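Local coordinates for protein arabinofuranosidase (Bifidobacterium longum, PDB 2Y2W) that cleaves terminal alpha-L-arabinofuranosyl units from arabinan and arabinoxylan, as an intracellular exo-acting family 51 glycoside hydrolase of plant cell wall breakdown, at residues D378-V386 and L518-T528; R477-A488 and L554-H565. All coordinates share one frame; numbering follows the deposited sequence.

In the fold
Contact 1 lies where the two domains of the enzyme meet. It joins helix 382-397, which leads to the last strand of the parallel eight-stranded barrel, to a loop that leaves the mixed beta sheet after strand 512-518. It is only partly buried. Contact 2 is a buried pairing of strands 478-485 and 558-564 inside that sheet. Strand 512-518, whose end Leu518 opens the loop of contact 1, pairs with 558-564 of contact 2, and Leu518 N probably bonds to Trp559 O. Contact 1 rests on helix-end amides held by loop carbonyls; a salt bridge within the loop lies on its outer side. Contact 2 rests on repeated backbone bonds and apolar side chains, with one asparagine side-chain bond at its end.

Contact 1 (D378-V386 and L518-T528); sequences DIYTAADAV and LHEDDPYRTNT
Ala382 and Ala383 start helix 382-397, and carbonyls of the 518-528 loop receive their backbone amides. Thr381 is the N-cap and forms a capping box with Asp384. The helix belongs to the barrel and the loop to the beta domain. Ala382 N donates to Arg525 O at 3.0 Å. Ala383 N donates to Pro523 O at 3.0 Å, in the plane of that carbonyl. Both acceptors belong to the type I turn from Asp522 to Arg525. The loop thus serves first-turn amides that lack a helical acceptor. Within the box, Thr381 N donates to Asp384 OD2. Tyr380, whose OH bonds to Val343 O, has its side chain about 5 Å from that of Trp344, a probable substrate-recognition residue.

The inner part is close-packed. At chi1 60°, Thr381 OG1 can take a weak bond from Asp384 N, and CG2 is left for the loop, 3.4 Å from Thr526 OG1. Ala383 CB lies 3.5 Å from Pro523 O. Met300 of helix 297-304 touches Ala383 and Tyr524 as well.

The outer side is looser and reaches solvent at Arg525. Inside the loop, Arg525 grips Glu520 side-on in a salt bridge: NE at 3.2 Å and NH2 at 3.1 Å both reach OE1, from the same face of the carboxylate. With an alanine at Glu520 the guanidinium is likely to lose its carboxylate mate and be able to swing. Glu520 CG rests on Ala382 CB at 4.1 Å, before the chain bends at chi2 (-63°) and carries OE1 away from the helix.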
loop_
_atom_site.group_PDB
_atom_site.type_symbol
_atom_site.label_atom_id
_atom_site.label_comp_id
_atom_site.label_asym_id
_atom_site.label_seq_id
_atom_site.Cartn_x
_atom_site.Cartn_y
_atom_site.Cartn_z
ATOM N N ASP D 378 -33.743 15.098 3.241
ATOM C CA ASP D 378 -34.631 15.589 2.193
ATOM C C ASP D 378 -36.085 15.245 2.482
ATOM O O ASP D 378 -36.402 14.117 2.868
ATOM C CB ASP D 378 -34.215 15.031 0.827
ATOM C CG ASP D 378 -32.944 15.674 0.290
ATOM O OD1 ASP D 378 -32.539 16.747 0.792
ATOM O OD2 ASP D 378 -32.348 15.102 -0.650
ATOM N N ILE D 379 -36.956 16.235 2.302
ATOM C CA ILE D 379 -38.389 16.069 2.523
ATOM C C ILE D 379 -39.045 15.869 1.159
ATOM O O ILE D 379 -39.086 16.787 0.337
ATOM C CB ILE D 379 -39.004 17.284 3.277
ATOM C CG1 ILE D 379 -38.042 17.830 4.346
ATOM C CG2 ILE D 379 -40.332 16.912 3.911
ATOM C CD1 ILE D 379 -37.879 16.947 5.590
ATOM N N TYR D 380 -39.544 14.657 0.924
ATOM C CA TYR D 380 -39.920 14.219 -0.419
ATOM C C TYR D 380 -41.280 14.706 -0.898
ATOM O O TYR D 380 -42.277 14.622 -0.182
ATOM C CB TYR D 380 -39.842 12.695 -0.534
ATOM C CG TYR D 380 -38.433 12.145 -0.564
ATOM C CD1 TYR D 380 -37.558 12.470 -1.602
ATOM C CD2 TYR D 380 -37.980 11.289 0.434
ATOM C CE1 TYR D 380 -36.267 11.965 -1.637
ATOM C CE2 TYR D 380 -36.688 10.775 0.406
ATOM C CZ TYR D 380 -35.839 11.119 -0.632
ATOM O OH TYR D 380 -34.564 10.613 -0.666
ATOM N N THR D 381 -41.298 15.198 -2.132
ATOM C CA THR D 381 -42.508 15.693 -2.776
ATOM C C THR D 381 -43.225 14.561 -3.503
ATOM O O THR D 381 -42.645 13.497 -3.734
ATOM C CB THR D 381 -42.183 16.802 -3.796
ATOM O OG1 THR D 381 -41.300 16.284 -4.801
ATOM C CG2 THR D 381 -41.526 17.995 -3.112
ATOM N N ALA D 382 -44.484 14.803 -3.867
ATOM C CA ALA D 382 -45.281 13.841 -4.626
ATOM C C ALA D 382 -44.577 13.412 -5.910
ATOM O O ALA D 382 -44.701 12.264 -6.334
ATOM C CB ALA D 382 -46.651 14.422 -4.940
ATOM N N ALA D 383 -43.836 14.339 -6.515
ATOM C CA ALA D 383 -43.086 14.068 -7.740
ATOM C C ALA D 383 -41.889 13.150 -7.493
ATOM O O ALA D 383 -41.617 12.258 -8.297
ATOM C CB ALA D 383 -42.638 15.370 -8.388
ATOM N N ASP D 384 -41.189 13.370 -6.380
ATOM C CA ASP D 384 -40.035 12.550 -5.998
ATOM C C ASP D 384 -40.410 11.073 -5.872
ATOM O O ASP D 384 -39.644 10.192 -6.267
ATOM C CB ASP D 384 -39.421 13.049 -4.686
ATOM C CG ASP D 384 -38.791 14.431 -4.812
ATOM O OD1 ASP D 384 -38.321 14.787 -5.914
ATOM O OD2 ASP D 384 -38.761 15.165 -3.800
ATOM N N ALA D 385 -41.600 10.821 -5.328
ATOM C CA ALA D 385 -42.122 9.468 -5.166
ATOM C C ALA D 385 -42.435 8.804 -6.504
ATOM O O ALA D 385 -42.155 7.618 -6.688
ATOM C CB ALA D 385 -43.352 9.483 -4.284
ATOM N N VAL D 386 -43.005 9.572 -7.434
ATOM C CA VAL D 386 -43.371 9.052 -8.757
ATOM C C VAL D 386 -42.126 8.659 -9.560
ATOM O O VAL D 386 -42.143 7.676 -10.307
ATOM C CB VAL D 386 -44.268 10.054 -9.553
ATOM C CG1 VAL D 386 -44.591 9.529 -10.952
ATOM C CG2 VAL D 386 -45.561 10.336 -8.796
ATOM N N LEU D 518 -51.020 7.261 -6.490
ATOM C CA LEU D 518 -50.211 8.303 -5.873
ATOM C C LEU D 518 -50.144 9.528 -6.772
ATOM O O LEU D 518 -49.371 9.567 -7.733
ATOM C CB LEU D 518 -48.804 7.807 -5.529
ATOM C CG LEU D 518 -48.487 7.581 -4.048
ATOM C CD1 LEU D 518 -47.074 7.059 -3.900
ATOM C CD2 LEU D 518 -48.666 8.857 -3.226
ATOM N N HIS D 519 -50.974 10.517 -6.456
ATOM C CA HIS D 519 -51.004 11.774 -7.193
ATOM C C HIS D 519 -51.523 12.913 -6.332
ATOM O O HIS D 519 -52.474 12.746 -5.569
ATOM C CB HIS D 519 -51.865 11.654 -8.454
ATOM C CG HIS D 519 -52.205 12.973 -9.073
ATOM N ND1 HIS D 519 -51.303 13.698 -9.821
ATOM C CD2 HIS D 519 -53.340 13.708 -9.034
ATOM C CE1 HIS D 519 -51.873 14.820 -10.224
ATOM N NE2 HIS D 519 -53.109 14.850 -9.762
ATOM N N GLU D 520 -50.885 14.071 -6.469
ATOM C CA GLU D 520 -51.384 15.308 -5.887
ATOM C C GLU D 520 -51.384 16.397 -6.954
ATOM O O GLU D 520 -50.470 16.459 -7.785
ATOM C CB GLU D 520 -50.536 15.735 -4.683
ATOM C CG GLU D 520 -50.495 14.730 -3.526
ATOM C CD GLU D 520 -51.854 14.474 -2.890
ATOM O OE1 GLU D 520 -52.570 15.450 -2.576
ATOM O OE2 GLU D 520 -52.200 13.291 -2.690
ATOM N N ASP D 521 -52.414 17.243 -6.937
ATOM C CA ASP D 521 -52.532 18.346 -7.895
ATOM C C ASP D 521 -51.323 19.271 -7.823
ATOM O O ASP D 521 -50.835 19.744 -8.851
ATOM C CB ASP D 521 -53.830 19.128 -7.675
ATOM C CG ASP D 521 -55.044 18.420 -8.251
ATOM O OD1 ASP D 521 -54.927 17.808 -9.337
ATOM O OD2 ASP D 521 -56.119 18.482 -7.619
ATOM N N ASP D 522 -50.855 19.521 -6.603
ATOM C CA ASP D 522 -49.561 20.147 -6.378
ATOM C C ASP D 522 -48.520 19.026 -6.273
ATOM O O ASP D 522 -48.458 18.334 -5.257
ATOM C CB ASP D 522 -49.588 20.992 -5.098
ATOM C CG ASP D 522 -48.286 21.749 -4.858
ATOM O OD1 ASP D 522 -47.497 21.931 -5.812
ATOM O OD2 ASP D 522 -48.056 22.173 -3.706
ATOM N N PRO D 523 -47.704 18.838 -7.331
ATOM C CA PRO D 523 -46.699 17.771 -7.323
ATOM C C PRO D 523 -45.540 18.060 -6.365
ATOM O O PRO D 523 -44.669 17.207 -6.172
ATOM C CB PRO D 523 -46.206 17.744 -8.772
ATOM C CG PRO D 523 -46.414 19.124 -9.264
ATOM C CD PRO D 523 -47.650 19.632 -8.572
ATOM N N TYR D 524 -45.546 19.253 -5.777
ATOM C CA TYR D 524 -44.539 19.661 -4.804
ATOM C C TYR D 524 -45.055 19.495 -3.373
ATOM O O TYR D 524 -44.389 19.907 -2.417
ATOM C CB TYR D 524 -44.109 21.112 -5.055
ATOM C CG TYR D 524 -43.479 21.348 -6.413
ATOM C CD1 TYR D 524 -44.267 21.606 -7.535
ATOM C CD2 TYR D 524 -42.093 21.314 -6.576
ATOM C CE1 TYR D 524 -43.694 21.821 -8.785
ATOM C CE2 TYR D 524 -41.510 21.529 -7.822
ATOM C CZ TYR D 524 -42.317 21.782 -8.920
ATOM O OH TYR D 524 -41.748 21.995 -10.155
ATOM N N ARG D 525 -46.239 18.893 -3.235
ATOM C CA ARG D 525 -46.842 18.654 -1.921
ATOM C C ARG D 525 -46.094 17.542 -1.193
ATOM O O ARG D 525 -45.674 16.557 -1.805
ATOM C CB ARG D 525 -48.334 18.327 -2.043
ATOM C CG ARG D 525 -49.149 18.721 -0.815
ATOM C CD ARG D 525 -50.568 19.137 -1.188
ATOM N NE ARG D 525 -51.544 18.061 -1.019
ATOM C CZ ARG D 525 -52.238 17.837 0.096
ATOM N NH1 ARG D 525 -52.067 18.609 1.165
ATOM N NH2 ARG D 525 -53.106 16.836 0.149
ATOM N N THR D 526 -45.933 17.710 0.115
ATOM C CA THR D 526 -44.995 16.898 0.879
ATOM C C THR D 526 -45.556 16.457 2.232
ATOM O O THR D 526 -46.324 17.185 2.864
ATOM C CB THR D 526 -43.670 17.677 1.092
ATOM O OG1 THR D 526 -43.154 18.102 -0.174
ATOM C CG2 THR D 526 -42.633 16.822 1.772
ATOM N N ASN D 527 -45.171 15.251 2.654
ATOM C CA ASN D 527 -45.409 14.785 4.018
ATOM C C ASN D 527 -44.375 15.377 4.968
ATOM O O ASN D 527 -43.174 15.298 4.710
ATOM C CB ASN D 527 -45.367 13.255 4.084
ATOM C CG ASN D 527 -46.580 12.604 3.447
ATOM O OD1 ASN D 527 -47.682 13.150 3.473
ATOM N ND2 ASN D 527 -46.382 11.419 2.882
ATOM N N THR D 528 -44.846 15.978 6.057
ATOM C CA THR D 528 -43.965 16.621 7.034
ATOM C C THR D 528 -44.174 16.036 8.429
ATOM O O THR D 528 -45.146 15.324 8.664
ATOM C CB THR D 528 -44.181 18.152 7.078
ATOM O OG1 THR D 528 -45.555 18.437 7.375
ATOM C CG2 THR D 528 -43.802 18.796 5.747
#

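Contact 2 (R477-A488 and L554-H565); sequences RTGLLLAVNRDA and LPAISWISVEFH
Arg477 begins the segment beside His565, the last modelled residue, with its carbonyl turned to His565 CB. A cis peptide bond joins Thr478 to Gly479. Gly479 CA sits over the face of the Phe564 ring, 3.9 Å from the centroid, a CH-pi contact. The ring is there because Phe564 CG stands between its backbone N and carbonyl carbon (chi1 57°), which folds it back over the neighbouring strand. Phe564 N donates to Gly479 O at 3.1 Å.

Leu480 sends CD1 to Glu563 CG and also touches helix 431-440. Leu481 and Val562 are a hydrogen-bonded pair, with Leu481 N to Val562 O at 2.8 Å. Their side chains lie side by side and point the same way, Leu481 CD2 being 3.6 Å from Val562 CG1. This is regular antiparallel pairing in the C-terminal beta sandwich, a jelly roll in this family. Strand 462-473 flanks 478-485 on its other edge, and 512-518 flanks 558-564.

Leu482 CD2 reaches the benzene part of the Trp559 indole, 3.6 Å from CZ2. Ala483 forms the next hydrogen-bonded pair, with Ile560, and its CB meets Ile560 CG2. Val484 CG2 comes to the indole edge, in the ring plane, 3.6 Å from Trp559 CD1. Asn485 N donates to Ser558 O at 2.7 Å. Its ND2 also donates to Pro555 O at 2.7 Å, from 62° above that carbonyl plane. Asn485 thus ties across to Pro555 O, which Ser558 OG also binds from its own segment. Asp487 O takes a weak bond from Ile557 N. At Ala488, CB touches Ile557 CD1.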
loop_
_atom_site.group_PDB
_atom_site.type_symbol
_atom_site.label_atom_id
_atom_site.label_comp_id
_atom_site.label_asym_id
_atom_site.label_seq_id
_atom_site.Cartn_x
_atom_site.Cartn_y
_atom_site.Cartn_z
ATOM N N ARG D 477 -52.127 -17.490 -9.510
ATOM C CA ARG D 477 -53.089 -16.389 -9.659
ATOM C C ARG D 477 -52.801 -15.121 -8.834
ATOM O O ARG D 477 -53.620 -14.724 -8.003
ATOM C CB ARG D 477 -54.525 -16.886 -9.395
ATOM C CG ARG D 477 -54.941 -18.121 -10.198
ATOM C CD ARG D 477 -56.410 -18.484 -9.962
ATOM N NE ARG D 477 -56.676 -18.902 -8.583
ATOM C CZ ARG D 477 -57.887 -19.143 -8.081
ATOM N NH1 ARG D 477 -58.973 -19.012 -8.835
ATOM N NH2 ARG D 477 -58.012 -19.516 -6.814
ATOM N N THR D 478 -51.639 -14.504 -9.065
ATOM C CA THR D 478 -51.285 -13.184 -8.498
ATOM C C THR D 478 -49.796 -12.840 -8.684
ATOM O O THR D 478 -48.930 -13.587 -8.232
ATOM C CB THR D 478 -51.706 -13.016 -6.993
ATOM O OG1 THR D 478 -51.425 -11.680 -6.555
ATOM C CG2 THR D 478 -50.992 -14.020 -6.075
ATOM N N GLY D 479 -49.488 -11.722 -9.345
ATOM C CA GLY D 479 -50.480 -10.819 -9.929
ATOM C C GLY D 479 -50.342 -9.376 -9.475
ATOM O O GLY D 479 -50.994 -8.963 -8.513
ATOM N N LEU D 480 -49.494 -8.610 -10.165
ATOM C CA LEU D 480 -49.316 -7.179 -9.880
ATOM C C LEU D 480 -48.888 -6.366 -11.104
ATOM O O LEU D 480 -48.007 -6.779 -11.864
ATOM C CB LEU D 480 -48.317 -6.960 -8.731
ATOM C CG LEU D 480 -47.900 -5.520 -8.396
ATOM C CD1 LEU D 480 -48.998 -4.767 -7.653
ATOM C CD2 LEU D 480 -46.606 -5.501 -7.598
ATOM N N LEU D 481 -49.525 -5.208 -11.276
ATOM C CA LEU D 481 -49.135 -4.229 -12.289
ATOM C C LEU D 481 -48.769 -2.894 -11.644
ATOM O O LEU D 481 -49.539 -2.339 -10.855
ATOM C CB LEU D 481 -50.252 -4.027 -13.325
ATOM C CG LEU D 481 -50.156 -2.825 -14.279
ATOM C CD1 LEU D 481 -49.055 -3.006 -15.317
ATOM C CD2 LEU D 481 -51.484 -2.562 -14.968
ATOM N N LEU D 482 -47.587 -2.393 -11.991
ATOM C CA LEU D 482 -47.134 -1.074 -11.561
ATOM C C LEU D 482 -46.942 -0.195 -12.790
ATOM O O LEU D 482 -46.280 -0.601 -13.745
ATOM C CB LEU D 482 -45.819 -1.178 -10.779
ATOM C CG LEU D 482 -45.763 -2.054 -9.523
ATOM C CD1 LEU D 482 -44.337 -2.505 -9.249
ATOM C CD2 LEU D 482 -46.338 -1.333 -8.317
ATOM N N ALA D 483 -47.529 1.001 -12.767
ATOM C CA ALA D 483 -47.432 1.927 -13.897
ATOM C C ALA D 483 -47.232 3.377 -13.462
ATOM O O ALA D 483 -47.719 3.795 -12.412
ATOM C CB ALA D 483 -48.655 1.801 -14.802
ATOM N N VAL D 484 -46.514 4.134 -14.288
ATOM C CA VAL D 484 -46.180 5.528 -13.996
ATOM C C VAL D 484 -46.557 6.455 -15.157
ATOM O O VAL D 484 -46.382 6.104 -16.325
ATOM C CB VAL D 484 -44.670 5.672 -13.625
ATOM C CG1 VAL D 484 -44.135 7.069 -13.932
ATOM C CG2 VAL D 484 -44.452 5.345 -12.155
ATOM N N ASN D 485 -47.092 7.628 -14.818
ATOM C CA ASN D 485 -47.335 8.691 -15.791
ATOM C C ASN D 485 -46.285 9.791 -15.651
ATOM O O ASN D 485 -46.227 10.478 -14.627
ATOM C CB ASN D 485 -48.748 9.267 -15.635
ATOM C CG ASN D 485 -49.103 10.266 -16.729
ATOM O OD1 ASN D 485 -48.577 10.206 -17.843
ATOM N ND2 ASN D 485 -50.004 11.188 -16.413
ATOM N N ARG D 486 -45.460 9.949 -16.684
ATOM C CA ARG D 486 -44.311 10.858 -16.640
ATOM C C ARG D 486 -44.588 12.272 -17.165
ATOM O O ARG D 486 -43.782 13.180 -16.947
ATOM C CB ARG D 486 -43.107 10.242 -17.362
ATOM C CG ARG D 486 -42.491 9.058 -16.630
ATOM C CD ARG D 486 -41.182 8.611 -17.259
ATOM N NE ARG D 486 -41.381 7.735 -18.411
ATOM C CZ ARG D 486 -40.405 7.100 -19.053
ATOM N NH1 ARG D 486 -39.142 7.235 -18.665
ATOM N NH2 ARG D 486 -40.691 6.325 -20.090
ATOM N N ASP D 487 -45.717 12.454 -17.849
ATOM C CA ASP D 487 -46.130 13.771 -18.340
ATOM C C ASP D 487 -46.426 14.695 -17.160
ATOM O O ASP D 487 -47.060 14.282 -16.186
ATOM C CB ASP D 487 -47.358 13.647 -19.252
ATOM C CG ASP D 487 -47.597 14.893 -20.106
ATOM O OD1 ASP D 487 -47.641 16.017 -19.557
ATOM O OD2 ASP D 487 -47.761 14.740 -21.335
ATOM N N ALA D 488 -45.970 15.940 -17.259
ATOM C CA ALA D 488 -46.042 16.887 -16.144
ATOM C C ALA D 488 -47.312 17.744 -16.104
ATOM O O ALA D 488 -47.653 18.301 -15.056
ATOM C CB ALA D 488 -44.800 17.771 -16.122
ATOM N N LEU D 554 -55.005 8.169 -15.395
ATOM C CA LEU D 554 -53.786 8.577 -14.700
ATOM C C LEU D 554 -53.469 10.056 -14.929
ATOM O O LEU D 554 -53.054 10.441 -16.026
ATOM C CB LEU D 554 -52.599 7.693 -15.106
ATOM C CG LEU D 554 -52.308 6.442 -14.267
ATOM C CD1 LEU D 554 -53.370 5.362 -14.448
ATOM C CD2 LEU D 554 -50.929 5.889 -14.596
ATOM N N PRO D 555 -53.665 10.890 -13.888
ATOM C CA PRO D 555 -53.378 12.324 -13.966
ATOM C C PRO D 555 -51.890 12.596 -14.179
ATOM O O PRO D 555 -51.065 11.700 -13.987
ATOM C CB PRO D 555 -53.819 12.852 -12.593
ATOM C CG PRO D 555 -54.729 11.810 -12.045
ATOM C CD PRO D 555 -54.198 10.515 -12.566
ATOM N N ALA D 556 -51.562 13.822 -14.578
ATOM C CA ALA D 556 -50.176 14.228 -14.788
ATOM C C ALA D 556 -49.355 14.024 -13.517
ATOM O O ALA D 556 -49.751 14.473 -12.438
ATOM C CB ALA D 556 -50.115 15.676 -15.241
ATOM N N ILE D 557 -48.214 13.346 -13.660
ATOM C CA ILE D 557 -47.343 12.969 -12.534
ATOM C C ILE D 557 -48.086 12.069 -11.539
ATOM O O ILE D 557 -48.636 12.542 -10.539
ATOM C CB ILE D 557 -46.709 14.201 -11.807
ATOM C CG1 ILE D 557 -46.115 15.188 -12.818
ATOM C CG2 ILE D 557 -45.645 13.749 -10.803
ATOM C CD1 ILE D 557 -45.874 16.587 -12.269
ATOM N N SER D 558 -48.103 10.770 -11.834
ATOM C CA SER D 558 -48.792 9.789 -10.996
ATOM C C SER D 558 -48.211 8.382 -11.124
ATOM O O SER D 558 -47.797 7.961 -12.207
ATOM C CB SER D 558 -50.296 9.766 -11.303
ATOM O OG SER D 558 -50.541 9.429 -12.657
ATOM N N TRP D 559 -48.185 7.671 -9.999
ATOM C CA TRP D 559 -47.772 6.272 -9.942
ATOM C C TRP D 559 -48.980 5.412 -9.596
ATOM O O TRP D 559 -49.773 5.763 -8.717
ATOM C CB TRP D 559 -46.656 6.088 -8.907
ATOM C CG TRP D 559 -46.389 4.659 -8.513
ATOM C CD1 TRP D 559 -45.606 3.759 -9.173
ATOM C CD2 TRP D 559 -46.898 3.977 -7.359
ATOM N NE1 TRP D 559 -45.598 2.557 -8.507
ATOM C CE2 TRP D 559 -46.383 2.663 -7.390
ATOM C CE3 TRP D 559 -47.742 4.348 -6.304
ATOM C CZ2 TRP D 559 -46.685 1.716 -6.407
ATOM C CZ3 TRP D 559 -48.039 3.405 -5.324
ATOM C CH2 TRP D 559 -47.512 2.105 -5.385
ATOM N N ILE D 560 -49.117 4.287 -10.290
ATOM C CA ILE D 560 -50.258 3.401 -10.089
ATOM C C ILE D 560 -49.817 1.993 -9.687
ATOM O O ILE D 560 -48.794 1.489 -10.161
ATOM C CB ILE D 560 -51.191 3.377 -11.346
ATOM C CG1 ILE D 560 -52.646 3.611 -10.949
ATOM C CG2 ILE D 560 -51.046 2.092 -12.159
ATOM C CD1 ILE D 560 -52.968 5.054 -10.638
ATOM N N SER D 561 -50.589 1.381 -8.792
ATOM C CA SER D 561 -50.403 -0.022 -8.434
ATOM C C SER D 561 -51.745 -0.739 -8.435
ATOM O O SER D 561 -52.695 -0.299 -7.782
ATOM C CB SER D 561 -49.722 -0.167 -7.071
ATOM O OG SER D 561 -50.561 0.271 -6.017
ATOM N N VAL D 562 -51.813 -1.839 -9.180
ATOM C CA VAL D 562 -53.029 -2.643 -9.275
ATOM C C VAL D 562 -52.717 -4.137 -9.168
ATOM O O VAL D 562 -51.993 -4.698 -9.994
ATOM C CB VAL D 562 -53.872 -2.292 -10.549
ATOM C CG1 VAL D 562 -52.978 -1.986 -11.743
ATOM C CG2 VAL D 562 -54.887 -3.389 -10.878
ATOM N N GLU D 563 -53.261 -4.755 -8.123
ATOM C CA GLU D 563 -53.104 -6.185 -7.865
ATOM C C GLU D 563 -54.245 -6.951 -8.528
ATOM O O GLU D 563 -55.391 -6.506 -8.496
ATOM C CB GLU D 563 -53.100 -6.454 -6.355
ATOM C CG GLU D 563 -51.996 -5.726 -5.585
ATOM C CD GLU D 563 -52.154 -5.804 -4.073
ATOM O OE1 GLU D 563 -52.528 -6.878 -3.555
ATOM O OE2 GLU D 563 -51.894 -4.784 -3.399
ATOM N N PHE D 564 -53.929 -8.096 -9.129
ATOM C CA PHE D 564 -54.933 -8.895 -9.840
ATOM C C PHE D 564 -54.794 -10.406 -9.625
ATOM O O PHE D 564 -53.710 -10.904 -9.313
ATOM C CB PHE D 564 -54.945 -8.557 -11.341
ATOM C CG PHE D 564 -53.614 -8.739 -12.029
ATOM C CD1 PHE D 564 -53.255 -9.970 -12.570
ATOM C CD2 PHE D 564 -52.731 -7.671 -12.156
ATOM C CE1 PHE D 564 -52.031 -10.140 -13.213
ATOM C CE2 PHE D 564 -51.504 -7.833 -12.800
ATOM C CZ PHE D 564 -51.154 -9.069 -13.328
ATOM N N HIS D 565 -55.909 -11.118 -9.796
ATOM C CA HIS D 565 -55.953 -12.579 -9.666
ATOM C C HIS D 565 -57.028 -13.191 -10.560
ATOM O O HIS D 565 -56.771 -14.150 -11.290
ATOM C CB HIS D 565 -56.175 -13.002 -8.207
ATOM C CG HIS D 565 -57.263 -12.244 -7.510
ATOM N ND1 HIS D 565 -58.578 -12.658 -7.513
ATOM C CD2 HIS D 565 -57.228 -11.105 -6.779
ATOM C CE1 HIS D 565 -59.307 -11.803 -6.818
ATOM N NE2 HIS D 565 -58.513 -10.851 -6.362
#